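Local coordinates for protein with a SET domain within carboxy region (Cryptosporidium parvum, PDB 4LDG) that is of unproven function but carries a SET domain of the SETD8 type and probably acts as a histone H4K20 methyltransferase, at residues R85-V90 and I105-K110; C131-I136 and M236-P241; E183-S188 and C192-F197. All coordinates share one frame; numbering follows the deposited sequence.

Contact 1 (R85-V90 and I105-K110); sequences RSSKRV and IDMNYK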
loop_
_atom_site.group_PDB
_atom_site.type_symbol
_atom_site.label_atom_id
_atom_site.label_comp_id
_atom_site.label_asym_id
_atom_site.label_seq_id
_atom_site.Cartn_x
_atom_site.Cartn_y
_atom_site.Cartn_z
ATOM N N ARG A 85 -10.304 -16.248 13.285
ATOM C CA ARG A 85 -9.984 -15.895 11.893
ATOM C C ARG A 85 -11.196 -15.758 10.973
ATOM O O ARG A 85 -12.078 -16.605 11.008
ATOM C CB ARG A 85 -9.097 -16.992 11.305
ATOM C CG ARG A 85 -8.249 -16.553 10.132
ATOM C CD ARG A 85 -7.176 -15.597 10.595
ATOM N NE ARG A 85 -6.431 -16.132 11.732
ATOM C CZ ARG A 85 -5.483 -15.470 12.390
ATOM N NH1 ARG A 85 -4.877 -16.051 13.421
ATOM N NH2 ARG A 85 -5.125 -14.244 12.018
ATOM N N SER A 86 -11.204 -14.717 10.128
ATOM C CA SER A 86 -12.270 -14.519 9.107
ATOM C C SER A 86 -11.991 -13.491 7.983
ATOM O O SER A 86 -11.069 -12.685 8.050
ATOM C CB SER A 86 -13.615 -14.191 9.780
ATOM O OG SER A 86 -13.650 -12.894 10.333
ATOM N N SER A 87 -12.804 -13.573 6.929
ATOM C CA SER A 87 -12.731 -12.673 5.788
ATOM C C SER A 87 -14.076 -11.994 5.616
ATOM O O SER A 87 -15.142 -12.637 5.717
ATOM C CB SER A 87 -12.440 -13.437 4.497
ATOM O OG SER A 87 -11.254 -14.164 4.581
ATOM N N LYS A 88 -14.038 -10.707 5.315
ATOM C CA LYS A 88 -15.288 -9.972 5.108
ATOM C C LYS A 88 -16.014 -10.513 3.866
ATOM O O LYS A 88 -15.385 -10.710 2.815
ATOM C CB LYS A 88 -15.013 -8.479 4.931
ATOM C CG LYS A 88 -14.192 -7.816 6.030
ATOM C CD LYS A 88 -14.166 -6.301 5.794
ATOM C CE LYS A 88 -13.220 -5.578 6.746
ATOM N NZ LYS A 88 -12.908 -4.218 6.199
ATOM N N ARG A 89 -17.326 -10.755 3.981
ATOM C CA ARG A 89 -18.108 -11.217 2.829
ATOM C C ARG A 89 -17.968 -10.225 1.673
ATOM O O ARG A 89 -17.884 -10.641 0.518
ATOM C CB ARG A 89 -19.595 -11.406 3.169
ATOM C CG ARG A 89 -20.475 -11.984 2.032
ATOM C CD ARG A 89 -19.931 -13.311 1.557
ATOM N NE ARG A 89 -20.544 -13.832 0.353
ATOM C CZ ARG A 89 -20.171 -13.545 -0.887
ATOM N NH1 ARG A 89 -19.189 -12.673 -1.160
ATOM N NH2 ARG A 89 -20.798 -14.139 -1.891
ATOM N N VAL A 90 -17.886 -8.926 1.954
ATOM C CA VAL A 90 -17.795 -7.965 0.834
ATOM C C VAL A 90 -16.475 -7.992 0.086
ATOM O O VAL A 90 -16.362 -7.321 -0.932
ATOM C CB VAL A 90 -18.127 -6.495 1.226
ATOM C CG1 VAL A 90 -19.594 -6.417 1.607
ATOM C CG2 VAL A 90 -17.225 -5.963 2.328
ATOM N N ILE A 105 -3.426 -16.348 -1.105
ATOM C CA ILE A 105 -3.120 -15.610 0.112
ATOM C C ILE A 105 -3.160 -16.527 1.322
ATOM O O ILE A 105 -4.125 -17.292 1.484
ATOM C CB ILE A 105 -4.152 -14.495 0.318
ATOM C CG1 ILE A 105 -3.927 -13.432 -0.756
ATOM C CG2 ILE A 105 -4.025 -13.898 1.726
ATOM C CD1 ILE A 105 -5.146 -12.650 -1.091
ATOM N N ASP A 106 -2.110 -16.480 2.144
ATOM C CA ASP A 106 -2.065 -17.248 3.393
ATOM C C ASP A 106 -2.769 -16.405 4.417
ATOM O O ASP A 106 -2.261 -15.350 4.789
ATOM C CB ASP A 106 -0.623 -17.473 3.826
ATOM C CG ASP A 106 -0.509 -18.304 5.111
ATOM O OD1 ASP A 106 0.220 -19.335 5.071
ATOM O OD2 ASP A 106 -1.139 -17.920 6.143
ATOM N N MET A 107 -3.922 -16.888 4.868
ATOM C CA MET A 107 -4.772 -16.161 5.805
ATOM C C MET A 107 -4.252 -16.174 7.246
ATOM O O MET A 107 -4.708 -15.389 8.076
ATOM C CB MET A 107 -6.198 -16.721 5.749
ATOM C CG MET A 107 -7.211 -15.826 5.021
ATOM S SD MET A 107 -7.063 -15.730 3.225
ATOM C CE MET A 107 -8.343 -16.850 2.712
ATOM N N ASN A 108 -3.291 -17.040 7.544
ATOM C CA ASN A 108 -2.730 -17.108 8.885
ATOM C C ASN A 108 -1.708 -15.983 9.056
ATOM O O ASN A 108 -1.715 -15.275 10.065
ATOM C CB ASN A 108 -2.136 -18.495 9.191
ATOM C CG ASN A 108 -3.146 -19.619 8.979
ATOM O OD1 ASN A 108 -4.257 -19.584 9.521
ATOM N ND2 ASN A 108 -2.784 -20.604 8.161
ATOM N N TYR A 109 -0.872 -15.772 8.047
ATOM C CA TYR A 109 0.174 -14.754 8.133
ATOM C C TYR A 109 -0.111 -13.443 7.382
ATOM O O TYR A 109 0.633 -12.484 7.529
ATOM C CB TYR A 109 1.506 -15.369 7.695
ATOM C CG TYR A 109 1.972 -16.461 8.646
ATOM C CD1 TYR A 109 2.682 -16.139 9.783
ATOM C CD2 TYR A 109 1.679 -17.802 8.416
ATOM C CE1 TYR A 109 3.090 -17.109 10.678
ATOM C CE2 TYR A 109 2.087 -18.785 9.301
ATOM C CZ TYR A 109 2.790 -18.425 10.434
ATOM O OH TYR A 109 3.217 -19.368 11.328
ATOM N N LYS A 110 -1.187 -13.406 6.596
ATOM C CA LYS A 110 -1.588 -12.248 5.781
ATOM C C LYS A 110 -0.491 -11.860 4.778
ATOM O O LYS A 110 -0.009 -10.722 4.753
ATOM C CB LYS A 110 -1.985 -11.062 6.673
ATOM C CG LYS A 110 -2.983 -11.402 7.786
ATOM C CD LYS A 110 -4.426 -11.025 7.459
ATOM C CE LYS A 110 -5.177 -10.503 8.692
ATOM N NZ LYS A 110 -4.647 -9.175 9.153
#

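Contact 2 (C131-I136 and M236-P241); sequences CILNEI and MIENTP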
loop_
_atom_site.group_PDB
_atom_site.type_symbol
_atom_site.label_atom_id
_atom_site.label_comp_id
_atom_site.label_asym_id
_atom_site.label_seq_id
_atom_site.Cartn_x
_atom_site.Cartn_y
_atom_site.Cartn_z
ATOM N N CYS A 131 -7.212 -7.930 -0.789
ATOM C CA CYS A 131 -6.150 -7.334 0.072
ATOM C C CYS A 131 -6.577 -5.972 0.646
ATOM O O CYS A 131 -6.340 -5.662 1.815
ATOM C CB CYS A 131 -4.860 -7.159 -0.698
ATOM S SG CYS A 131 -4.124 -8.672 -1.337
ATOM N N ILE A 132 -7.239 -5.169 -0.171
ATOM C CA ILE A 132 -7.686 -3.867 0.294
ATOM C C ILE A 132 -8.618 -4.015 1.493
ATOM O O ILE A 132 -8.446 -3.347 2.506
ATOM C CB ILE A 132 -8.390 -3.069 -0.812
ATOM C CG1 ILE A 132 -7.359 -2.612 -1.826
ATOM C CG2 ILE A 132 -9.058 -1.829 -0.211
ATOM C CD1 ILE A 132 -7.947 -2.012 -3.076
ATOM N N LEU A 133 -9.603 -4.905 1.372
ATOM C CA LEU A 133 -10.674 -4.995 2.370
ATOM C C LEU A 133 -10.306 -5.816 3.599
ATOM O O LEU A 133 -10.861 -5.583 4.659
ATOM C CB LEU A 133 -11.947 -5.541 1.728
ATOM C CG LEU A 133 -12.637 -4.567 0.770
ATOM C CD1 LEU A 133 -13.691 -5.257 -0.041
ATOM C CD2 LEU A 133 -13.248 -3.397 1.525
ATOM N N ASN A 134 -9.378 -6.759 3.475
ATOM C CA ASN A 134 -8.935 -7.552 4.633
ATOM C C ASN A 134 -7.571 -7.118 5.162
ATOM O O ASN A 134 -6.971 -7.824 5.941
ATOM C CB ASN A 134 -8.910 -9.043 4.258
ATOM C CG ASN A 134 -10.281 -9.552 3.918
ATOM O OD1 ASN A 134 -11.157 -9.591 4.776
ATOM N ND2 ASN A 134 -10.499 -9.903 2.658
ATOM N N GLU A 135 -7.078 -5.969 4.701
ATOM C CA GLU A 135 -5.855 -5.346 5.222
ATOM C C GLU A 135 -4.618 -6.196 5.008
ATOM O O GLU A 135 -3.790 -6.313 5.892
ATOM C CB GLU A 135 -5.987 -4.995 6.710
ATOM C CG GLU A 135 -7.159 -4.094 7.062
ATOM C CD GLU A 135 -6.919 -2.617 6.781
ATOM O OE1 GLU A 135 -5.826 -2.237 6.284
ATOM O OE2 GLU A 135 -7.839 -1.813 7.062
ATOM N N ILE A 136 -4.490 -6.778 3.833
ATOM C CA ILE A 136 -3.288 -7.500 3.470
ATOM C C ILE A 136 -2.350 -6.490 2.814
ATOM O O ILE A 136 -2.803 -5.686 2.003
ATOM C CB ILE A 136 -3.549 -8.599 2.422
ATOM C CG1 ILE A 136 -4.760 -9.451 2.769
ATOM C CG2 ILE A 136 -2.310 -9.475 2.242
ATOM C CD1 ILE A 136 -4.532 -10.377 3.918
ATOM N N MET A 236 -12.816 0.921 -7.392
ATOM C CA MET A 236 -14.033 1.469 -6.830
ATOM C C MET A 236 -14.669 0.362 -6.023
ATOM O O MET A 236 -14.990 -0.668 -6.580
ATOM C CB MET A 236 -14.989 1.934 -7.933
ATOM C CG MET A 236 -14.376 2.966 -8.863
ATOM S SD MET A 236 -13.849 4.490 -8.045
ATOM C CE MET A 236 -15.444 5.142 -7.559
ATOM N N ILE A 237 -14.802 0.573 -4.714
ATOM C CA ILE A 237 -15.376 -0.399 -3.806
ATOM C C ILE A 237 -16.423 0.333 -3.012
ATOM O O ILE A 237 -16.123 1.338 -2.379
ATOM C CB ILE A 237 -14.335 -0.977 -2.855
ATOM C CG1 ILE A 237 -13.400 -1.877 -3.635
ATOM C CG2 ILE A 237 -15.017 -1.757 -1.733
ATOM C CD1 ILE A 237 -12.165 -2.291 -2.882
ATOM N N GLU A 238 -17.664 -0.144 -3.066
ATOM C CA GLU A 238 -18.757 0.468 -2.318
ATOM C C GLU A 238 -18.814 1.995 -2.545
ATOM O O GLU A 238 -18.977 2.781 -1.616
ATOM C CB GLU A 238 -18.654 0.077 -0.836
ATOM C CG GLU A 238 -18.957 -1.405 -0.593
ATOM C CD GLU A 238 -18.714 -1.862 0.848
ATOM O OE1 GLU A 238 -17.576 -2.320 1.166
ATOM O OE2 GLU A 238 -19.672 -1.790 1.655
ATOM N N ASN A 239 -18.652 2.373 -3.812
ATOM C CA ASN A 239 -18.833 3.746 -4.301
ATOM C C ASN A 239 -17.679 4.716 -4.051
ATOM O O ASN A 239 -17.773 5.898 -4.365
ATOM C CB ASN A 239 -20.139 4.324 -3.765
ATOM C CG ASN A 239 -21.312 3.966 -4.643
ATOM O OD1 ASN A 239 -21.733 2.813 -4.686
ATOM N ND2 ASN A 239 -21.818 4.944 -5.383
ATOM N N THR A 240 -16.590 4.175 -3.525
ATOM C CA THR A 240 -15.464 4.926 -2.972
ATOM C C THR A 240 -14.168 4.449 -3.649
ATOM O O THR A 240 -13.866 3.241 -3.672
ATOM C CB THR A 240 -15.387 4.626 -1.475
ATOM O OG1 THR A 240 -16.509 5.236 -0.842
ATOM C CG2 THR A 240 -14.104 5.149 -0.833
ATOM N N PRO A 241 -13.413 5.374 -4.246
ATOM C CA PRO A 241 -12.159 4.937 -4.837
ATOM C C PRO A 241 -11.201 4.580 -3.738
ATOM O O PRO A 241 -11.144 5.290 -2.748
ATOM C CB PRO A 241 -11.663 6.181 -5.563
ATOM C CG PRO A 241 -12.231 7.317 -4.780
ATOM C CD PRO A 241 -13.584 6.836 -4.322
#

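Contact 3 (E183-S188 and C192-F197); sequences EKYALS and CYMYYF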
loop_
_atom_site.group_PDB
_atom_site.type_symbol
_atom_site.label_atom_id
_atom_site.label_comp_id
_atom_site.label_asym_id
_atom_site.label_seq_id
_atom_site.Cartn_x
_atom_site.Cartn_y
_atom_site.Cartn_z
ATOM N N GLU A 183 -3.799 25.343 1.073
ATOM C CA GLU A 183 -3.389 26.667 1.530
ATOM C C GLU A 183 -3.125 26.739 3.036
ATOM O O GLU A 183 -2.181 27.403 3.454
ATOM C CB GLU A 183 -4.392 27.741 1.098
ATOM C CG GLU A 183 -4.274 28.099 -0.384
ATOM C CD GLU A 183 -5.436 28.924 -0.929
ATOM O OE1 GLU A 183 -6.232 28.359 -1.720
ATOM O OE2 GLU A 183 -5.548 30.127 -0.586
ATOM N N LYS A 184 -3.929 26.054 3.840
ATOM C CA LYS A 184 -3.749 26.059 5.288
ATOM C C LYS A 184 -2.442 25.372 5.698
ATOM O O LYS A 184 -1.693 25.889 6.522
ATOM C CB LYS A 184 -4.965 25.420 6.003
ATOM C CG LYS A 184 -4.764 25.091 7.486
ATOM C CD LYS A 184 -6.075 24.732 8.197
ATOM C CE LYS A 184 -6.545 23.313 7.885
ATOM N NZ LYS A 184 -6.158 22.300 8.909
ATOM N N TYR A 185 -2.160 24.215 5.120
ATOM C CA TYR A 185 -0.892 23.549 5.399
ATOM C C TYR A 185 0.295 24.442 5.008
ATOM O O TYR A 185 1.226 24.582 5.777
ATOM C CB TYR A 185 -0.783 22.188 4.711
ATOM C CG TYR A 185 -1.834 21.164 5.145
ATOM C CD1 TYR A 185 -2.140 20.964 6.486
ATOM C CD2 TYR A 185 -2.489 20.385 4.208
ATOM C CE1 TYR A 185 -3.099 20.052 6.873
ATOM C CE2 TYR A 185 -3.419 19.448 4.592
ATOM C CZ TYR A 185 -3.726 19.289 5.924
ATOM O OH TYR A 185 -4.675 18.361 6.289
ATOM N N ALA A 186 0.239 25.080 3.843
ATOM C CA ALA A 186 1.353 25.937 3.421
ATOM C C ALA A 186 1.532 27.100 4.388
ATOM O O ALA A 186 2.649 27.379 4.797
ATOM C CB ALA A 186 1.166 26.441 2.002
ATOM N N LEU A 187 0.431 27.738 4.786
ATOM C CA LEU A 187 0.474 28.903 5.679
ATOM C C LEU A 187 1.010 28.567 7.089
ATOM O O LEU A 187 1.651 29.392 7.725
ATOM C CB LEU A 187 -0.923 29.548 5.760
ATOM C CG LEU A 187 -1.122 30.796 6.640
ATOM C CD1 LEU A 187 -0.200 31.944 6.211
ATOM C CD2 LEU A 187 -2.577 31.253 6.632
ATOM N N SER A 188 0.757 27.347 7.549
ATOM C CA SER A 188 1.218 26.847 8.854
ATOM C C SER A 188 2.631 26.246 8.815
ATOM O O SER A 188 3.138 25.761 9.822
ATOM C CB SER A 188 0.264 25.739 9.300
ATOM O OG SER A 188 -1.072 26.102 9.004
ATOM N N CYS A 192 2.672 18.487 3.524
ATOM C CA CYS A 192 1.381 18.230 2.971
ATOM C C CYS A 192 1.488 16.979 2.117
ATOM O O CYS A 192 2.211 16.953 1.117
ATOM C CB CYS A 192 0.970 19.463 2.191
ATOM S SG CYS A 192 -0.319 19.224 0.998
ATOM N N TYR A 193 0.808 15.927 2.548
ATOM C CA TYR A 193 0.853 14.648 1.869
ATOM C C TYR A 193 -0.507 14.454 1.224
ATOM O O TYR A 193 -1.349 13.728 1.741
ATOM C CB TYR A 193 1.118 13.511 2.866
ATOM C CG TYR A 193 2.484 13.497 3.550
ATOM C CD1 TYR A 193 3.487 12.648 3.116
ATOM C CD2 TYR A 193 2.748 14.292 4.660
ATOM C CE1 TYR A 193 4.720 12.596 3.749
ATOM C CE2 TYR A 193 3.988 14.259 5.293
ATOM C CZ TYR A 193 4.966 13.401 4.833
ATOM O OH TYR A 193 6.193 13.351 5.454
ATOM N N MET A 194 -0.734 15.130 0.111
ATOM C CA MET A 194 -2.015 15.069 -0.561
ATOM C C MET A 194 -1.806 14.481 -1.927
ATOM O O MET A 194 -0.799 14.752 -2.597
ATOM C CB MET A 194 -2.657 16.451 -0.673
ATOM C CG MET A 194 -2.946 17.101 0.663
ATOM S SD MET A 194 -3.786 18.707 0.590
ATOM C CE MET A 194 -5.392 18.292 -0.047
ATOM N N TYR A 195 -2.770 13.672 -2.343
ATOM C CA TYR A 195 -2.688 13.008 -3.621
ATOM C C TYR A 195 -3.971 13.258 -4.415
ATOM O O TYR A 195 -5.024 12.641 -4.151
ATOM C CB TYR A 195 -2.441 11.518 -3.410
ATOM C CG TYR A 195 -2.026 10.825 -4.655
ATOM C CD1 TYR A 195 -0.719 10.452 -4.843
ATOM C CD2 TYR A 195 -2.921 10.590 -5.680
ATOM C CE1 TYR A 195 -0.322 9.838 -6.012
ATOM C CE2 TYR A 195 -2.531 9.974 -6.845
ATOM C CZ TYR A 195 -1.231 9.614 -7.020
ATOM O OH TYR A 195 -0.808 8.994 -8.177
ATOM N N TYR A 196 -3.862 14.157 -5.386
ATOM C CA TYR A 196 -4.921 14.409 -6.387
ATOM C C TYR A 196 -4.837 13.365 -7.493
ATOM O O TYR A 196 -3.749 13.119 -8.006
ATOM C CB TYR A 196 -4.783 15.800 -7.043
ATOM C CG TYR A 196 -5.005 16.983 -6.096
ATOM C CD1 TYR A 196 -6.294 17.430 -5.779
ATOM C CD2 TYR A 196 -3.941 17.640 -5.502
ATOM C CE1 TYR A 196 -6.507 18.488 -4.905
ATOM C CE2 TYR A 196 -4.153 18.718 -4.641
ATOM C CZ TYR A 196 -5.441 19.136 -4.347
ATOM O OH TYR A 196 -5.660 20.208 -3.489
ATOM N N PHE A 197 -5.996 12.813 -7.865
ATOM C CA PHE A 197 -6.155 11.857 -8.961
ATOM C C PHE A 197 -7.572 11.896 -9.539
ATOM O O PHE A 197 -8.514 12.446 -8.936
ATOM C CB PHE A 197 -5.843 10.404 -8.521
ATOM C CG PHE A 197 -6.763 9.863 -7.450
ATOM C CD1 PHE A 197 -7.766 8.950 -7.761
ATOM C CD2 PHE A 197 -6.610 10.246 -6.128
ATOM C CE1 PHE A 197 -8.592 8.441 -6.780
ATOM C CE2 PHE A 197 -7.449 9.770 -5.139
ATOM C CZ PHE A 197 -8.441 8.853 -5.466
#

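Contact 1 (R85-V90 and I105-K110)
Arg-85 reaches Met-107 and Asn-108 because its CG is turned away from the backbone N and lies beside the carbonyl carbon (chi1 -157°), after which the chain bends at chi2 and again at chi3. This crooked path lays the aliphatic part over the turn, with Arg-85 CD 3.5 Å from Met-107 O. Asn-108 O lies over one face of the guanidinium, 4.1 Å from Arg-85 NH2, while Met-107 O approaches obliquely. Neither pairing is a hydrogen bond. Further along the segment, Ser-87 OG has Met-107 CE 4.4 Å away in the conformer described, a doubtful approach because Met-107 is modelled in two conformers. The Ser-87 hydroxyl is hydrogen-bonded to Tyr-130 of helix 121-134, a residue whose side chain also touches Met-107, so the helix backs this end of the contact.

The turn that presents the two carbonyls is shaped by Asp-106. Its OD2 takes the N-H of Asn-108 at 2.7 Å, nearly along the C-O axis, which makes an Asx turn, and the N-H of Tyr-109 at 2.9 Å from above the carboxylate plane. Two backbone donors on one oxygen pin the chain just where it leaves the short strand 105-106.

With no hydrogen bond or salt bridge joining the segments, the chemistry is that of a loose surface association. Arg-85 is exposed and poorly ordered, and Lys-110 NZ, a like charge, stands 5.8 Å from Arg-85 NH2. What attraction there is probably comes from the cationic guanidinium lying near carbonyl oxygens, a weak and solvent-softened pull.

Contact 2 (C131-I136 and M236-P241)
Ile-237 meets two neighbouring residues of helix 121-134, one with each of its branches. Its CG2 methyl meets the end of Leu-133 head-on, tip to tip, and sits in the fork of the leucine, 4.1 Å from Leu-133 CD2 and just as far from Leu-133 CD1. The other branch, ending in CD1, runs obliquely across Ile-132, where Ile-237 CD1 comes 4.1 Å from Ile-132 CG2. Isoleucine branches at CB, and the first torsion of Ile-237 (chi1 -71°) sets CG1 beside the backbone N and CG2 beside the carbonyl carbon, so each arm meets a different helix residue.

All three aliphatic side chains are buried, and no hydrogen bond links the segments. Arg-242 of strand 240-247 touches each of them, and Phe-163 and Phe-244 add aromatic cover to Ile-132. Each segment is closed by its own backbone bonds. The helix finishes in a Schellman motif with Glu-135 at positive phi, and Ile-136 N bonds to Cys-131 O at 3.0 Å.

Across from it, a type I' turn from Ile-237 to Thr-240 joins strands 230-237 and 240-247. The contact thus sets the turn end of a beta-hairpin, part of one of the SET domain's antiparallel sheets with strand 163-166 as third member, against the C-terminal end of helix 121-134.

Contact 3 (E183-S188 and C192-F197)
Within the SET domain, helix 175-187 packs against the edge strand 194-199 of a three-stranded antiparallel sheet, and Tyr-185 joins the two through a pair of sulfur-aromatic contacts. The aromatic ring takes both sulfurs along its CD2-CE2 side, in different ways. Met-194 SD lies at the ring edge, 90° off the ring normal, and comes 4.1 Å from Tyr-185 CE2, a Met-aromatic contact made as the two side chains cross at a slant. The bend at chi3 (67°) then turns the terminal methyl of the methionine away from the line of its chain. Cys-192 SG comes in obliquely, 66° off the normal, and its nearest ring atom is Tyr-185 CD2 at 4.0 Å.

Cys-192 also packs closer to the helix backbone, its CB lying 4.1 Å from Tyr-185 CB. No hydrogen bond crosses between the segments, so the ring is gripped by apolar and sulfur contacts on this side. Its far end is polar: Tyr-185 OH hydrogen-bonds to Asp-207, at the end of the adjoining strand 202-207, which ties the helix to a second strand of the sheet. Met-194 itself touches Glu-182 and Ala-178, about one and two turns before Tyr-185 in the helix.

Nearby, Ser-188 folds back onto the turn before it. Lys-184 O accepts from both Ser-188 OG, at 2.6 Å, and Ser-188 N, at 3.0 Å, the two donors approaching from opposite faces of the carbonyl plane.

Contact 1 comes first along the chain and is complete before contact 2 begins; both segments of contact 3 fall between the two halves of contact 2. Contacts 1 and 2 are neighbours, with centres about 14 Å apart, and share the end of helix 121-134, to which Lys-88 is hydrogen-bonded, NZ to Leu-133 O and the backbone N to Asn-134 OD1. Contact 3 lies on the opposite side of the chain's centre from contact 1, about 35 Å away between centres. It adjoins contact 2, at about 24 Å between centres, where Phe-197 packs on Pro-241. Contact 2 thus joins helix 121-134 to one SET-domain sheet, while contact 3 fastens a helix to another on the far side.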